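Local structure of lipoprotein (Bacillus anthracis, 4JG9) at residues A[49-58]-A[166-174]; A[68-78]-A[90-99]. The protein is of unknown function but is a putative lipoprotein of the DUF4871 family that may bind lipid. All coordinates share one frame; numbering follows the deposited sequence.

Contact 1 and contact 2 lie on the two sheets of one all-beta domain, their centres about 15 Å apart. Contact 1 lays the loop 49-58 on strand 164-173 of one sheet. Contact 2 pairs strands 75-78 and 88-94 of the other, and both of its segments fall in the sequence between those of contact 1. The contacts meet directly. Lys69 NZ lies 2.6 Å from Thr58 O, and Tyr166 OH lies 2.8 Å from Asp96 OD2, both probable hydrogen bonds. Thr58 CG2 also packs on Gly70 O at 3.4 Å. A salt bridge from Lys74 to Asp167 and a cation-pi contact of Lys74 with Tyr166 add to this seam.

Contact 1 (A[49-58]-A[166-174]); sequences VLKDVNWEET and YDQFVITAE
Val170 O is gripped twice by Thr58. The backbone N of Thr58 donates to Val170 O at 3.1 Å and nearly straight (167°), tilted from the carbonyl plane. Thr58 OG1 donates to the same oxygen at 3.1 Å, in the carbonyl plane and on a lone pair. Thr58 OG1 is turned anti to its own carbonyl carbon (chi1 -65°), which keeps the hydroxyl beside the backbone N, so both donors reach one acceptor. The hydroxyl also sits at the ring edge of Phe169, against its CB. Next along, Val170 points its side chain into the loop. Its CG2 meets Val53 CG1 at 3.8 Å, while its CB and CG1 press on Glu56 O. Val53 CG1 in turn lies over one face of the Trp55 indole, and Trp55 centres an inverse gamma turn. The loop 49-58 runs along strand 164-173, at the edge of its sheet within this chain, and leads into strand 60-63 of the other sheet. Toward the start of the loop Gln168 NE2 donates to Val49 O at 3.0 Å. The oxygen lies in the amide plane of Gln168, but the donor stands above the carbonyl plane of Val49. Asn158 OD1 on the adjacent strand is a second partner of NE2. Gln168 CG lies between the backbone N and the carbonyl carbon (chi1 75°), and the extended chain beyond it carries the amide to the loop. There Val53 CG2 packs on Gln168 OE1. Beyond Val170, Glu57 crosses Thr172 at about a right angle, and a water bridges Glu57 OE1 to Thr172 N.

Contact 2 (A[68-78]-A[90-99]); sequences LKGIEEKIAMA and IMWYFLDPEM
Met77 CB lies over the five-membered ring of Trp92, 3.9 Å from its centroid, a CH-pi contact. Met77 is a selenomethionine; its SE lies oblique to the six-membered ring of Trp92, a Met-aromatic contact, and its CE reaches Ile90 CD1 at 3.8 Å. Ile75 meets the same indole at its edge. With CG1 anti to the backbone N (chi1 -167°), Ile75 lies alongside Phe94, and its CD1 is 3.7 Å from Phe94 CE1. On the other face of the sheet Leu68 CD1 crosses to Tyr93 CE1, and Leu95 CD1 packs on Ala76 CB. Strands 75-78 and 90-94 form an antiparallel pair. Ala76 and Tyr93 are its hydrogen-bonded pair: Tyr93 N gives to Ala76 O at 2.7 Å, and Ala76 N returns a bond to Tyr93 O. Ala78 N donates to Met91 O. At the polar end Lys74 O accepts from Asp96 N at 2.9 Å on a lone pair, and weakly from Leu95 N. Asp96 OD1 closes an Asx turn with Glu98 N. Strand 66-69 flanks this hairpin beside 75-78, and strand 142-147 flanks it beside 88-94. Strand 153-161 of the second sheet packs on Ile75 and Trp92.

Contact 1 (A[49-58]-A[166-174])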
loop_
_atom_site.group_PDB
_atom_site.type_symbol
_atom_site.label_atom_id
_atom_site.label_comp_id
_atom_site.label_asym_id
_atom_site.label_seq_id
_atom_site.Cartn_x
_atom_site.Cartn_y
_atom_site.Cartn_z
ATOM N N VAL A 49 -1.747 -13.840 -12.117
ATOM C CA VAL A 49 -3.093 -13.378 -12.472
ATOM C C VAL A 49 -3.067 -12.534 -13.739
ATOM O O VAL A 49 -4.103 -12.329 -14.362
ATOM C CB VAL A 49 -3.796 -12.559 -11.361
ATOM C CG1 VAL A 49 -4.112 -13.447 -10.170
ATOM C CG2 VAL A 49 -2.962 -11.356 -10.953
ATOM N N LEU A 50 -1.891 -12.037 -14.110
ATOM C CA LEU A 50 -1.750 -11.250 -15.333
ATOM C C LEU A 50 -1.760 -12.096 -16.605
ATOM O O LEU A 50 -1.882 -11.551 -17.705
ATOM C CB LEU A 50 -0.447 -10.457 -15.314
ATOM C CG LEU A 50 -0.299 -9.350 -14.281
ATOM C CD1 LEU A 50 1.041 -8.653 -14.469
ATOM C CD2 LEU A 50 -1.450 -8.372 -14.390
ATOM N N LYS A 51 -1.611 -13.412 -16.456
ATOM C CA LYS A 51 -1.318 -14.294 -17.592
ATOM C C LYS A 51 -2.260 -14.200 -18.798
ATOM O O LYS A 51 -1.807 -14.110 -19.946
ATOM C CB LYS A 51 -1.168 -15.757 -17.135
ATOM C CG LYS A 51 -2.478 -16.392 -16.651
ATOM C CD LYS A 51 -2.318 -17.845 -16.208
ATOM C CE LYS A 51 -3.680 -18.452 -15.862
ATOM N NZ LYS A 51 -3.659 -19.938 -15.774
ATOM N N ASP A 52 -3.562 -14.162 -18.543
ATOM C CA ASP A 52 -4.528 -14.221 -19.631
ATOM C C ASP A 52 -5.320 -12.941 -19.776
ATOM O O ASP A 52 -6.390 -12.937 -20.378
ATOM C CB ASP A 52 -5.497 -15.374 -19.396
ATOM C CG ASP A 52 -4.812 -16.715 -19.407
ATOM O OD1 ASP A 52 -4.025 -16.979 -20.346
ATOM O OD2 ASP A 52 -5.050 -17.493 -18.459
ATOM N N VAL A 53 -4.785 -11.847 -19.256
ATOM C CA VAL A 53 -5.523 -10.602 -19.275
ATOM C C VAL A 53 -5.622 -10.100 -20.706
ATOM O O VAL A 53 -4.636 -10.072 -21.438
ATOM C CB VAL A 53 -4.876 -9.537 -18.357
ATOM C CG1 VAL A 53 -5.472 -8.151 -18.607
ATOM C CG2 VAL A 53 -5.024 -9.944 -16.890
ATOM N N ASN A 54 -6.822 -9.721 -21.106
ATOM C CA ASN A 54 -7.008 -9.160 -22.418
ATOM C C ASN A 54 -6.983 -7.673 -22.182
ATOM O O ASN A 54 -7.857 -7.131 -21.526
ATOM C CB ASN A 54 -8.353 -9.598 -22.986
ATOM C CG ASN A 54 -8.576 -9.115 -24.403
ATOM O OD1 ASN A 54 -7.650 -8.668 -25.074
ATOM N ND2 ASN A 54 -9.816 -9.202 -24.864
ATOM N N TRP A 55 -5.975 -7.005 -22.718
ATOM C CA TRP A 55 -5.801 -5.599 -22.416
ATOM C C TRP A 55 -6.654 -4.697 -23.274
ATOM O O TRP A 55 -6.174 -3.975 -24.129
ATOM C CB TRP A 55 -4.325 -5.217 -22.453
ATOM C CG TRP A 55 -3.630 -5.639 -21.208
ATOM C CD1 TRP A 55 -2.898 -6.765 -21.023
ATOM C CD2 TRP A 55 -3.640 -4.959 -19.953
ATOM N NE1 TRP A 55 -2.437 -6.823 -19.738
ATOM C CE2 TRP A 55 -2.879 -5.720 -19.061
ATOM C CE3 TRP A 55 -4.215 -3.773 -19.501
ATOM C CZ2 TRP A 55 -2.678 -5.340 -17.747
ATOM C CZ3 TRP A 55 -4.013 -3.398 -18.203
ATOM C CH2 TRP A 55 -3.251 -4.174 -17.339
ATOM N N GLU A 56 -7.945 -4.766 -23.005
ATOM C CA GLU A 56 -8.932 -3.947 -23.658
ATOM C C GLU A 56 -9.959 -3.602 -22.601
ATOM O O GLU A 56 -10.220 -4.399 -21.714
ATOM C CB GLU A 56 -9.580 -4.741 -24.782
ATOM C CG GLU A 56 -10.451 -3.932 -25.716
ATOM C CD GLU A 56 -11.001 -4.767 -26.854
ATOM O OE1 GLU A 56 -10.362 -5.763 -27.227
ATOM O OE2 GLU A 56 -12.075 -4.426 -27.372
ATOM N N GLU A 57 -10.552 -2.424 -22.700
ATOM C CA GLU A 57 -11.567 -2.006 -21.745
ATOM C C GLU A 57 -12.703 -3.015 -21.743
ATOM O O GLU A 57 -13.132 -3.465 -22.808
ATOM C CB GLU A 57 -12.107 -0.629 -22.112
ATOM C CG GLU A 57 -13.225 -0.147 -21.214
ATOM C CD GLU A 57 -13.775 1.201 -21.642
ATOM O OE1 GLU A 57 -13.957 2.083 -20.775
ATOM O OE2 GLU A 57 -14.043 1.374 -22.852
ATOM N N THR A 58 -13.144 -3.414 -20.553
ATOM C CA THR A 58 -14.279 -4.322 -20.409
ATOM C C THR A 58 -15.541 -3.635 -20.942
ATOM O O THR A 58 -15.797 -2.468 -20.633
ATOM C CB THR A 58 -14.491 -4.713 -18.935
ATOM O OG1 THR A 58 -13.364 -5.462 -18.472
ATOM C CG2 THR A 58 -15.709 -5.571 -18.783
ATOM N N TYR A 166 -11.002 -13.813 -6.725
ATOM C CA TYR A 166 -12.395 -13.900 -7.141
ATOM C C TYR A 166 -12.525 -13.731 -8.645
ATOM O O TYR A 166 -13.034 -14.606 -9.335
ATOM C CB TYR A 166 -13.258 -12.853 -6.430
ATOM C CG TYR A 166 -14.706 -12.972 -6.828
ATOM C CD1 TYR A 166 -15.477 -14.023 -6.360
ATOM C CD2 TYR A 166 -15.291 -12.069 -7.705
ATOM C CE1 TYR A 166 -16.800 -14.164 -6.729
ATOM C CE2 TYR A 166 -16.622 -12.200 -8.086
ATOM C CZ TYR A 166 -17.367 -13.252 -7.592
ATOM O OH TYR A 166 -18.679 -13.404 -7.948
ATOM N N ASP A 167 -12.107 -12.570 -9.131
ATOM C CA ASP A 167 -12.093 -12.292 -10.552
ATOM C C ASP A 167 -11.235 -11.070 -10.860
ATOM O O ASP A 167 -10.568 -10.516 -9.976
ATOM C CB ASP A 167 -13.514 -12.097 -11.079
ATOM C CG ASP A 167 -13.705 -12.725 -12.460
ATOM O OD1 ASP A 167 -12.735 -12.673 -13.255
ATOM O OD2 ASP A 167 -14.792 -13.305 -12.732
ATOM N N GLN A 168 -11.257 -10.657 -12.120
ATOM C CA GLN A 168 -10.499 -9.497 -12.562
ATOM C C GLN A 168 -11.168 -8.870 -13.782
ATOM O O GLN A 168 -11.865 -9.554 -14.526
ATOM C CB GLN A 168 -9.067 -9.911 -12.905
ATOM C CG GLN A 168 -8.934 -10.669 -14.217
ATOM C CD GLN A 168 -7.553 -11.279 -14.420
ATOM O OE1 GLN A 168 -7.349 -12.058 -15.349
ATOM N NE2 GLN A 168 -6.614 -10.964 -13.530
ATOM N N PHE A 169 -10.986 -7.570 -13.975
ATOM C CA PHE A 169 -11.396 -6.945 -15.229
ATOM C C PHE A 169 -10.642 -5.646 -15.484
ATOM O O PHE A 169 -10.014 -5.099 -14.579
ATOM C CB PHE A 169 -12.928 -6.774 -15.334
ATOM C CG PHE A 169 -13.518 -5.849 -14.315
ATOM C CD1 PHE A 169 -13.657 -4.495 -14.579
ATOM C CD2 PHE A 169 -13.962 -6.336 -13.106
ATOM C CE1 PHE A 169 -14.209 -3.635 -13.639
ATOM C CE2 PHE A 169 -14.508 -5.482 -12.156
ATOM C CZ PHE A 169 -14.631 -4.131 -12.425
ATOM N N VAL A 170 -10.684 -5.178 -16.724
ATOM C CA VAL A 170 -9.896 -4.029 -17.140
ATOM C C VAL A 170 -10.754 -2.780 -17.286
ATOM O O VAL A 170 -11.849 -2.825 -17.844
ATOM C CB VAL A 170 -9.158 -4.330 -18.468
ATOM C CG1 VAL A 170 -8.503 -3.087 -19.025
ATOM C CG2 VAL A 170 -8.119 -5.416 -18.250
ATOM N N ILE A 171 -10.253 -1.657 -16.787
ATOM C CA ILE A 171 -10.966 -0.392 -16.907
ATOM C C ILE A 171 -10.054 0.630 -17.551
ATOM O O ILE A 171 -8.850 0.399 -17.680
ATOM C CB ILE A 171 -11.456 0.122 -15.529
ATOM C CG1 ILE A 171 -10.275 0.308 -14.577
ATOM C CG2 ILE A 171 -12.438 -0.862 -14.906
ATOM C CD1 ILE A 171 -10.080 1.706 -14.150
ATOM N N THR A 172 -10.629 1.749 -17.974
ATOM C CA THR A 172 -9.863 2.825 -18.590
ATOM C C THR A 172 -9.849 4.040 -17.683
ATOM O O THR A 172 -10.889 4.458 -17.180
ATOM C CB THR A 172 -10.478 3.259 -19.920
ATOM O OG1 THR A 172 -10.613 2.121 -20.775
ATOM C CG2 THR A 172 -9.610 4.308 -20.592
ATOM N N ALA A 173 -8.676 4.611 -17.469
ATOM C CA ALA A 173 -8.597 5.880 -16.771
ATOM C C ALA A 173 -8.245 6.954 -17.778
ATOM O O ALA A 173 -7.324 6.796 -18.586
ATOM C CB ALA A 173 -7.555 5.831 -15.646
ATOM N N GLU A 174 -8.976 8.057 -17.717
ATOM C CA GLU A 174 -8.774 9.161 -18.634
ATOM C C GLU A 174 -7.840 10.186 -18.006
ATOM O O GLU A 174 -7.272 11.026 -18.694
ATOM C CB GLU A 174 -10.116 9.797 -18.984
ATOM C CG GLU A 174 -11.017 8.901 -19.808
ATOM C CD GLU A 174 -12.479 9.275 -19.688
ATOM O OE1 GLU A 174 -12.817 10.455 -19.913
ATOM O OE2 GLU A 174 -13.293 8.378 -19.374
ATOM O OXT GLU A 174 -7.629 10.194 -16.788
HETATM O O HOH W 1 -13.777 2.180 -17.615
#

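Contact 2 (A[68-78]-A[90-99])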
loop_
_atom_site.group_PDB
_atom_site.type_symbol
_atom_site.label_atom_id
_atom_site.label_comp_id
_atom_site.label_asym_id
_atom_site.label_seq_id
_atom_site.Cartn_x
_atom_site.Cartn_y
_atom_site.Cartn_z
ATOM N N LEU A 68 -23.239 -0.850 -16.469
ATOM C CA LEU A 68 -22.302 -1.481 -15.558
ATOM C C LEU A 68 -21.042 -1.945 -16.263
ATOM O O LEU A 68 -21.070 -2.276 -17.436
ATOM C CB LEU A 68 -22.961 -2.688 -14.896
ATOM C CG LEU A 68 -23.423 -2.587 -13.450
ATOM C CD1 LEU A 68 -24.076 -1.257 -13.150
ATOM C CD2 LEU A 68 -24.352 -3.734 -13.116
ATOM N N LYS A 69 -19.933 -1.969 -15.535
ATOM C CA LYS A 69 -18.692 -2.513 -16.061
ATOM C C LYS A 69 -18.145 -3.601 -15.161
ATOM O O LYS A 69 -18.038 -3.425 -13.958
ATOM C CB LYS A 69 -17.647 -1.428 -16.274
ATOM C CG LYS A 69 -17.705 -0.808 -17.649
ATOM C CD LYS A 69 -16.408 -0.122 -18.006
ATOM C CE LYS A 69 -16.560 0.684 -19.282
ATOM N NZ LYS A 69 -16.988 -0.157 -20.425
ATOM N N GLY A 70 -17.789 -4.729 -15.751
ATOM C CA GLY A 70 -17.235 -5.828 -14.993
ATOM C C GLY A 70 -17.653 -7.157 -15.572
ATOM O O GLY A 70 -17.817 -7.288 -16.774
ATOM N N ILE A 71 -17.826 -8.140 -14.701
ATOM C CA ILE A 71 -18.169 -9.489 -15.107
ATOM C C ILE A 71 -19.640 -9.731 -14.834
ATOM O O ILE A 71 -20.089 -9.650 -13.687
ATOM C CB ILE A 71 -17.342 -10.538 -14.336
ATOM C CG1 ILE A 71 -15.881 -10.078 -14.189
ATOM C CG2 ILE A 71 -17.449 -11.896 -15.010
ATOM C CD1 ILE A 71 -15.165 -9.871 -15.524
ATOM N N GLU A 72 -20.386 -10.033 -15.889
ATOM C CA GLU A 72 -21.823 -10.252 -15.777
ATOM C C GLU A 72 -22.125 -11.401 -14.832
ATOM O O GLU A 72 -21.435 -12.424 -14.848
ATOM C CB GLU A 72 -22.433 -10.506 -17.157
ATOM C CG GLU A 72 -22.495 -9.261 -18.023
ATOM C CD GLU A 72 -23.212 -9.483 -19.354
ATOM O OE1 GLU A 72 -24.413 -9.851 -19.347
ATOM O OE2 GLU A 72 -22.569 -9.260 -20.409
ATOM N N GLU A 73 -23.112 -11.197 -13.974
ATOM C CA GLU A 73 -23.592 -12.222 -13.062
ATOM C C GLU A 73 -22.617 -12.493 -11.929
ATOM O O GLU A 73 -22.785 -13.442 -11.181
ATOM C CB GLU A 73 -23.920 -13.514 -13.814
ATOM C CG GLU A 73 -25.175 -13.429 -14.665
ATOM C CD GLU A 73 -25.512 -14.730 -15.369
ATOM O OE1 GLU A 73 -25.039 -15.796 -14.927
ATOM O OE2 GLU A 73 -26.262 -14.689 -16.363
ATOM N N LYS A 74 -21.590 -11.666 -11.811
ATOM C CA LYS A 74 -20.624 -11.831 -10.739
ATOM C C LYS A 74 -20.390 -10.536 -9.989
ATOM O O LYS A 74 -21.002 -10.287 -8.963
ATOM C CB LYS A 74 -19.314 -12.384 -11.282
ATOM C CG LYS A 74 -19.455 -13.773 -11.870
ATOM C CD LYS A 74 -18.108 -14.433 -12.087
ATOM C CE LYS A 74 -17.463 -14.818 -10.772
ATOM N NZ LYS A 74 -16.153 -15.484 -10.991
ATOM N N ILE A 75 -19.500 -9.711 -10.514
ATOM C CA ILE A 75 -19.213 -8.432 -9.904
ATOM C C ILE A 75 -19.021 -7.353 -10.959
ATOM O O ILE A 75 -18.459 -7.602 -12.008
ATOM C CB ILE A 75 -17.985 -8.530 -8.981
ATOM C CG1 ILE A 75 -17.876 -7.295 -8.093
ATOM C CG2 ILE A 75 -16.721 -8.750 -9.790
ATOM C CD1 ILE A 75 -16.924 -7.469 -6.935
ATOM N N ALA A 76 -19.481 -6.150 -10.666
ATOM C CA ALA A 76 -19.343 -5.038 -11.588
ATOM C C ALA A 76 -19.386 -3.720 -10.842
ATOM O O ALA A 76 -19.823 -3.671 -9.687
ATOM C CB ALA A 76 -20.447 -5.090 -12.646
HETATM N N MSE A 77 -18.924 -2.657 -11.498
HETATM C CA MSE A 77 -19.057 -1.311 -10.957
HETATM C C MSE A 77 -19.940 -0.482 -11.874
HETATM O O MSE A 77 -20.143 -0.838 -13.038
HETATM C CB MSE A 77 -17.697 -0.642 -10.803
HETATM C CG MSE A 77 -16.863 -0.666 -12.072
HETATM SE SE MSE A 77 -15.182 0.368 -11.915
HETATM C CE MSE A 77 -15.879 1.964 -12.786
ATOM N N ALA A 78 -20.478 0.615 -11.350
ATOM C CA ALA A 78 -21.245 1.526 -12.182
ATOM C C ALA A 78 -20.350 2.031 -13.305
ATOM O O ALA A 78 -19.166 2.334 -13.086
ATOM C CB ALA A 78 -21.764 2.686 -11.356
ATOM N N ILE A 90 -17.479 5.277 -6.477
ATOM C CA ILE A 90 -18.166 4.490 -7.484
ATOM C C ILE A 90 -18.907 3.326 -6.861
ATOM O O ILE A 90 -18.370 2.587 -6.038
ATOM C CB ILE A 90 -17.190 3.998 -8.567
ATOM C CG1 ILE A 90 -16.596 5.219 -9.274
ATOM C CG2 ILE A 90 -17.917 3.104 -9.573
ATOM C CD1 ILE A 90 -15.611 4.932 -10.372
HETATM N N MSE A 91 -20.168 3.186 -7.237
HETATM C CA MSE A 91 -20.969 2.121 -6.687
HETATM C C MSE A 91 -20.565 0.761 -7.264
HETATM O O MSE A 91 -20.456 0.585 -8.486
HETATM C CB MSE A 91 -22.453 2.425 -6.878
HETATM C CG MSE A 91 -23.076 3.116 -5.645
HETATM SE SE MSE A 91 -23.463 1.757 -4.285
HETATM C CE MSE A 91 -23.940 0.434 -5.624
ATOM N N TRP A 92 -20.303 -0.191 -6.374
ATOM C CA TRP A 92 -19.985 -1.548 -6.793
ATOM C C TRP A 92 -21.183 -2.458 -6.567
ATOM O O TRP A 92 -21.962 -2.247 -5.630
ATOM C CB TRP A 92 -18.759 -2.067 -6.059
ATOM C CG TRP A 92 -17.500 -1.570 -6.667
ATOM C CD1 TRP A 92 -17.060 -0.273 -6.699
ATOM C CD2 TRP A 92 -16.503 -2.349 -7.335
ATOM N NE1 TRP A 92 -15.855 -0.196 -7.357
ATOM C CE2 TRP A 92 -15.484 -1.456 -7.752
ATOM C CE3 TRP A 92 -16.367 -3.711 -7.622
ATOM C CZ2 TRP A 92 -14.345 -1.882 -8.439
ATOM C CZ3 TRP A 92 -15.228 -4.136 -8.310
ATOM C CH2 TRP A 92 -14.233 -3.220 -8.707
ATOM N N TYR A 93 -21.331 -3.456 -7.437
ATOM C CA TYR A 93 -22.491 -4.338 -7.405
ATOM C C TYR A 93 -22.076 -5.801 -7.348
ATOM O O TYR A 93 -21.272 -6.263 -8.178
ATOM C CB TYR A 93 -23.365 -4.103 -8.643
ATOM C CG TYR A 93 -23.938 -2.712 -8.745
ATOM C CD1 TYR A 93 -23.209 -1.681 -9.327
ATOM C CD2 TYR A 93 -25.217 -2.427 -8.281
ATOM C CE1 TYR A 93 -23.738 -0.398 -9.436
ATOM C CE2 TYR A 93 -25.752 -1.150 -8.381
ATOM C CZ TYR A 93 -25.010 -0.140 -8.963
ATOM O OH TYR A 93 -25.530 1.133 -9.069
ATOM N N PHE A 94 -22.652 -6.529 -6.392
ATOM C CA PHE A 94 -22.330 -7.936 -6.184
ATOM C C PHE A 94 -23.432 -8.812 -6.740
ATOM O O PHE A 94 -24.360 -9.184 -6.023
ATOM C CB PHE A 94 -22.085 -8.203 -4.698
ATOM C CG PHE A 94 -21.098 -7.255 -4.097
ATOM C CD1 PHE A 94 -19.755 -7.351 -4.412
ATOM C CD2 PHE A 94 -21.515 -6.240 -3.259
ATOM C CE1 PHE A 94 -18.848 -6.468 -3.890
ATOM C CE2 PHE A 94 -20.612 -5.354 -2.731
ATOM C CZ PHE A 94 -19.277 -5.467 -3.047
ATOM N N LEU A 95 -23.307 -9.121 -8.029
ATOM C CA LEU A 95 -24.338 -9.786 -8.809
ATOM C C LEU A 95 -24.421 -11.262 -8.488
ATOM O O LEU A 95 -25.492 -11.871 -8.574
ATOM C CB LEU A 95 -24.056 -9.600 -10.303
ATOM C CG LEU A 95 -23.662 -8.173 -10.711
ATOM C CD1 LEU A 95 -23.220 -8.131 -12.158
ATOM C CD2 LEU A 95 -24.837 -7.217 -10.500
ATOM N N ASP A 96 -23.283 -11.834 -8.119
ATOM C CA ASP A 96 -23.206 -13.251 -7.799
ATOM C C ASP A 96 -24.099 -13.581 -6.587
ATOM O O ASP A 96 -23.882 -13.069 -5.476
ATOM C CB ASP A 96 -21.747 -13.613 -7.534
ATOM C CG ASP A 96 -21.526 -15.097 -7.341
ATOM O OD1 ASP A 96 -22.509 -15.860 -7.213
ATOM O OD2 ASP A 96 -20.343 -15.502 -7.308
ATOM N N PRO A 97 -25.123 -14.430 -6.810
ATOM C CA PRO A 97 -26.039 -14.849 -5.743
ATOM C C PRO A 97 -25.329 -15.711 -4.706
ATOM O O PRO A 97 -25.871 -15.926 -3.621
ATOM C CB PRO A 97 -27.104 -15.669 -6.485
ATOM C CG PRO A 97 -26.462 -16.097 -7.743
ATOM C CD PRO A 97 -25.507 -14.992 -8.117
ATOM N N GLU A 98 -24.141 -16.204 -5.042
ATOM C CA GLU A 98 -23.338 -16.956 -4.081
ATOM C C GLU A 98 -21.985 -16.272 -3.823
ATOM O O GLU A 98 -20.954 -16.933 -3.712
ATOM C CB GLU A 98 -23.151 -18.399 -4.550
ATOM C CG GLU A 98 -24.349 -19.285 -4.245
ATOM C CD GLU A 98 -24.316 -20.599 -4.997
ATOM O OE1 GLU A 98 -23.254 -21.257 -5.012
ATOM O OE2 GLU A 98 -25.355 -20.974 -5.576
HETATM N N MSE A 99 -22.015 -14.944 -3.728
HETATM C CA MSE A 99 -20.834 -14.156 -3.423
HETATM C C MSE A 99 -20.231 -14.635 -2.123
HETATM O O MSE A 99 -20.924 -14.699 -1.114
HETATM C CB MSE A 99 -21.209 -12.689 -3.253
HETATM C CG MSE A 99 -19.997 -11.780 -3.146
HETATM SE SE MSE A 99 -19.288 -11.385 -4.904
HETATM C CE MSE A 99 -17.572 -10.808 -4.307
#